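Local coordinates for oxidoreductase, short chain dehydrogenase/reductase family protein (Bifidobacterium adolescentis L2-32, PDB 6OW4) that is a short-chain dehydrogenase/reductase that works as an NADH-dependent 20beta-hydroxysteroid dehydrogenase, at residues I96-D101 against T113-Q118. Residues are numbered along the deposited sequence; the frame is centred on the assembly and turned at random.
Sequences IALTCD and TQLVEQ. With NAD (nicotinamide-adenine-dinucleotide), chain N.
Leu98 reaches from the strand onto the helix and splits its two methyls between different neighbours. CD1 meets the methyl CD2 of Leu115 at 3.9 Å, an apolar contact on the buried side of the helix. CD2 turns to the glutamines, touching CB of Gln114 at 3.9 Å and lying 3.5 Å from the side-chain oxygen OE1 of Gln118. Leu98 and Gln118 point in opposite senses as they pass, and Gln118 CD, OE1 and NE2 all come within 3.9 Å of the Leu98 methyl CD2, which lies off one face of the amide and displaced from its centre.

Gln118 runs extended beyond CG (chi2 -170°), which carries its CD out beside the Leu98 methyl CD2. Its NE2 donates to OE1 of Gln114, one turn earlier, over 2.7 Å; the N-H···O angle of 138° makes this a bent bond, but it ties the two amides together at the exposed edge of the contact. Ile96 adds the third side chain: its CD1 lies 3.7 Å from OE1 of Gln118 and almost as close to CB. No hydrogen bond crosses between 96-101 and 113-118.

Strand 96-99 and this part of helix 105-119 run nearly antiparallel, at 162° with axes 10.0 Å apart, as expected for a beta-alpha unit of the Rossmann fold in which the helix returns across the sheet. The strand is outermost in this chain's parallel sheet, bonded to 66-72, and leads into Cys100 and Asp101 beside the NAD adenine. Ala97 and Thr99 meet helix 77-91, while Leu115 also touches Ala69 of strand 66-72 and Ile162 of helix 142-170.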
# COMPACT_ATOMS: atom_id res chain seq x y z
N ILE F 96 -9.81 -29.02 22.91
CA ILE F 96 -9.84 -30.38 22.27
C ILE F 96 -8.78 -30.43 21.16
O ILE F 96 -8.17 -29.38 20.87
CB ILE F 96 -11.25 -30.71 21.74
CG1 ILE F 96 -11.63 -29.87 20.51
CG2 ILE F 96 -12.29 -30.59 22.85
CD1 ILE F 96 -12.83 -30.39 19.76
N ALA F 97 -8.58 -31.61 20.58
CA ALA F 97 -7.65 -31.87 19.45
C ALA F 97 -8.42 -32.52 18.30
O ALA F 97 -9.13 -33.51 18.54
CB ALA F 97 -6.52 -32.75 19.92
N LEU F 98 -8.29 -31.95 17.09
CA LEU F 98 -8.90 -32.47 15.84
C LEU F 98 -7.86 -32.42 14.72
O LEU F 98 -7.44 -31.31 14.37
CB LEU F 98 -10.13 -31.62 15.49
CG LEU F 98 -11.31 -31.73 16.45
CD1 LEU F 98 -12.35 -30.66 16.15
CD2 LEU F 98 -11.95 -33.11 16.39
N THR F 99 -7.48 -33.58 14.18
CA THR F 99 -6.54 -33.70 13.03
C THR F 99 -7.31 -33.44 11.74
O THR F 99 -8.46 -33.91 11.63
CB THR F 99 -5.86 -35.08 13.02
OG1 THR F 99 -6.88 -36.08 12.99
CG2 THR F 99 -4.96 -35.30 14.21
N CYS F 100 -6.70 -32.72 10.79
CA CYS F 100 -7.26 -32.47 9.44
C CYS F 100 -6.15 -31.97 8.50
O CYS F 100 -5.66 -30.85 8.70
CB CYS F 100 -8.39 -31.46 9.49
SG CYS F 100 -8.93 -30.91 7.84
N ASP F 101 -5.78 -32.80 7.52
CA ASP F 101 -4.97 -32.38 6.34
C ASP F 101 -5.84 -31.41 5.52
O ASP F 101 -6.87 -31.86 4.98
CB ASP F 101 -4.50 -33.59 5.55
CG ASP F 101 -3.82 -33.24 4.23
OD1 ASP F 101 -4.55 -32.95 3.26
OD2 ASP F 101 -2.58 -33.27 4.19
N THR F 113 -17.84 -30.92 10.63
CA THR F 113 -18.81 -31.76 11.39
C THR F 113 -18.40 -31.83 12.86
O THR F 113 -19.27 -31.62 13.73
CB THR F 113 -18.94 -33.15 10.77
OG1 THR F 113 -19.43 -32.97 9.44
CG2 THR F 113 -19.87 -34.07 11.53
N GLN F 114 -17.12 -32.11 13.13
CA GLN F 114 -16.60 -32.38 14.50
C GLN F 114 -16.47 -31.07 15.29
O GLN F 114 -16.73 -31.10 16.51
CB GLN F 114 -15.27 -33.14 14.43
CG GLN F 114 -15.43 -34.58 13.97
CD GLN F 114 -16.57 -35.27 14.68
OE1 GLN F 114 -16.60 -35.36 15.91
NE2 GLN F 114 -17.54 -35.74 13.91
N LEU F 115 -16.08 -29.98 14.63
CA LEU F 115 -16.02 -28.62 15.24
C LEU F 115 -17.40 -28.27 15.83
O LEU F 115 -17.44 -27.85 16.99
CB LEU F 115 -15.60 -27.59 14.18
CG LEU F 115 -14.10 -27.53 13.89
CD1 LEU F 115 -13.82 -26.67 12.67
CD2 LEU F 115 -13.32 -27.01 15.09
N VAL F 116 -18.47 -28.47 15.05
CA VAL F 116 -19.87 -28.15 15.46
C VAL F 116 -20.29 -29.09 16.60
O VAL F 116 -20.84 -28.58 17.60
CB VAL F 116 -20.84 -28.24 14.26
CG1 VAL F 116 -22.30 -28.08 14.69
CG2 VAL F 116 -20.50 -27.23 13.18
N GLU F 117 -20.02 -30.39 16.46
CA GLU F 117 -20.52 -31.45 17.39
C GLU F 117 -19.73 -31.43 18.71
O GLU F 117 -20.37 -31.32 19.77
CB GLU F 117 -20.42 -32.83 16.74
CG GLU F 117 -21.54 -33.12 15.75
CD GLU F 117 -21.54 -34.53 15.19
OE1 GLU F 117 -20.53 -35.24 15.36
OE2 GLU F 117 -22.56 -34.92 14.58
N GLN F 118 -18.40 -31.55 18.64
CA GLN F 118 -17.52 -31.73 19.83
C GLN F 118 -17.39 -30.41 20.60
O GLN F 118 -17.36 -30.46 21.85
CB GLN F 118 -16.15 -32.27 19.42
CG GLN F 118 -16.20 -33.68 18.83
CD GLN F 118 -14.84 -34.31 18.65
OE1 GLN F 118 -13.84 -33.87 19.22
NE2 GLN F 118 -14.79 -35.37 17.86
PA NAD N . 5.47 -24.37 11.74
O1A NAD N . 6.01 -25.04 10.52
O2A NAD N . 5.73 -25.24 12.98
O5B NAD N . 3.91 -24.11 11.62
C5B NAD N . 3.18 -24.55 10.48
C4B NAD N . 2.14 -25.61 10.95
O4B NAD N . 1.11 -25.80 9.78
C3B NAD N . 2.66 -26.73 11.19
O3B NAD N . 2.28 -27.24 12.52
C2B NAD N . 2.10 -27.78 10.03
O2B NAD N . 1.95 -29.12 10.59
C1B NAD N . 0.97 -27.32 9.66
N9A NAD N . 0.73 -27.70 8.23
C8A NAD N . 1.37 -27.58 7.04
N7A NAD N . 0.60 -28.16 6.09
C5A NAD N . -0.51 -28.64 6.68
C6A NAD N . -1.62 -29.32 6.16
N6A NAD N . -2.03 -29.77 4.88
N1A NAD N . -2.63 -29.69 6.99
C2A NAD N . -2.57 -29.41 8.33
N3A NAD N . -1.47 -28.73 8.85
C4A NAD N . -0.45 -28.35 8.02
O3 NAD N . 6.23 -22.92 11.92
PN NAD N . 5.47 -21.55 12.31
O1N NAD N . 6.50 -20.47 12.48
O2N NAD N . 4.71 -21.75 13.62
O5D NAD N . 4.49 -21.14 11.11
C5D NAD N . 3.10 -20.96 11.33
C4D NAD N . 2.53 -20.03 10.24
O4D NAD N . 3.08 -18.85 10.32
C3D NAD N . 2.85 -20.56 8.85
O3D NAD N . 1.75 -20.46 8.05
C2D NAD N . 3.99 -19.63 8.34
O2D NAD N . 3.94 -19.61 6.85
C1D NAD N . 3.72 -18.49 8.88
N1N NAD N . 4.88 -17.61 9.09
C2N NAD N . 5.85 -17.93 10.02
C3N NAD N . 6.96 -17.08 10.22
C7N NAD N . 8.06 -17.43 11.25
O7N NAD N . 9.20 -17.05 11.07
N7N NAD N . 7.76 -18.18 12.42
C4N NAD N . 7.07 -15.93 9.47
C5N NAD N . 6.10 -15.60 8.54
C6N NAD N . 5.00 -16.45 8.36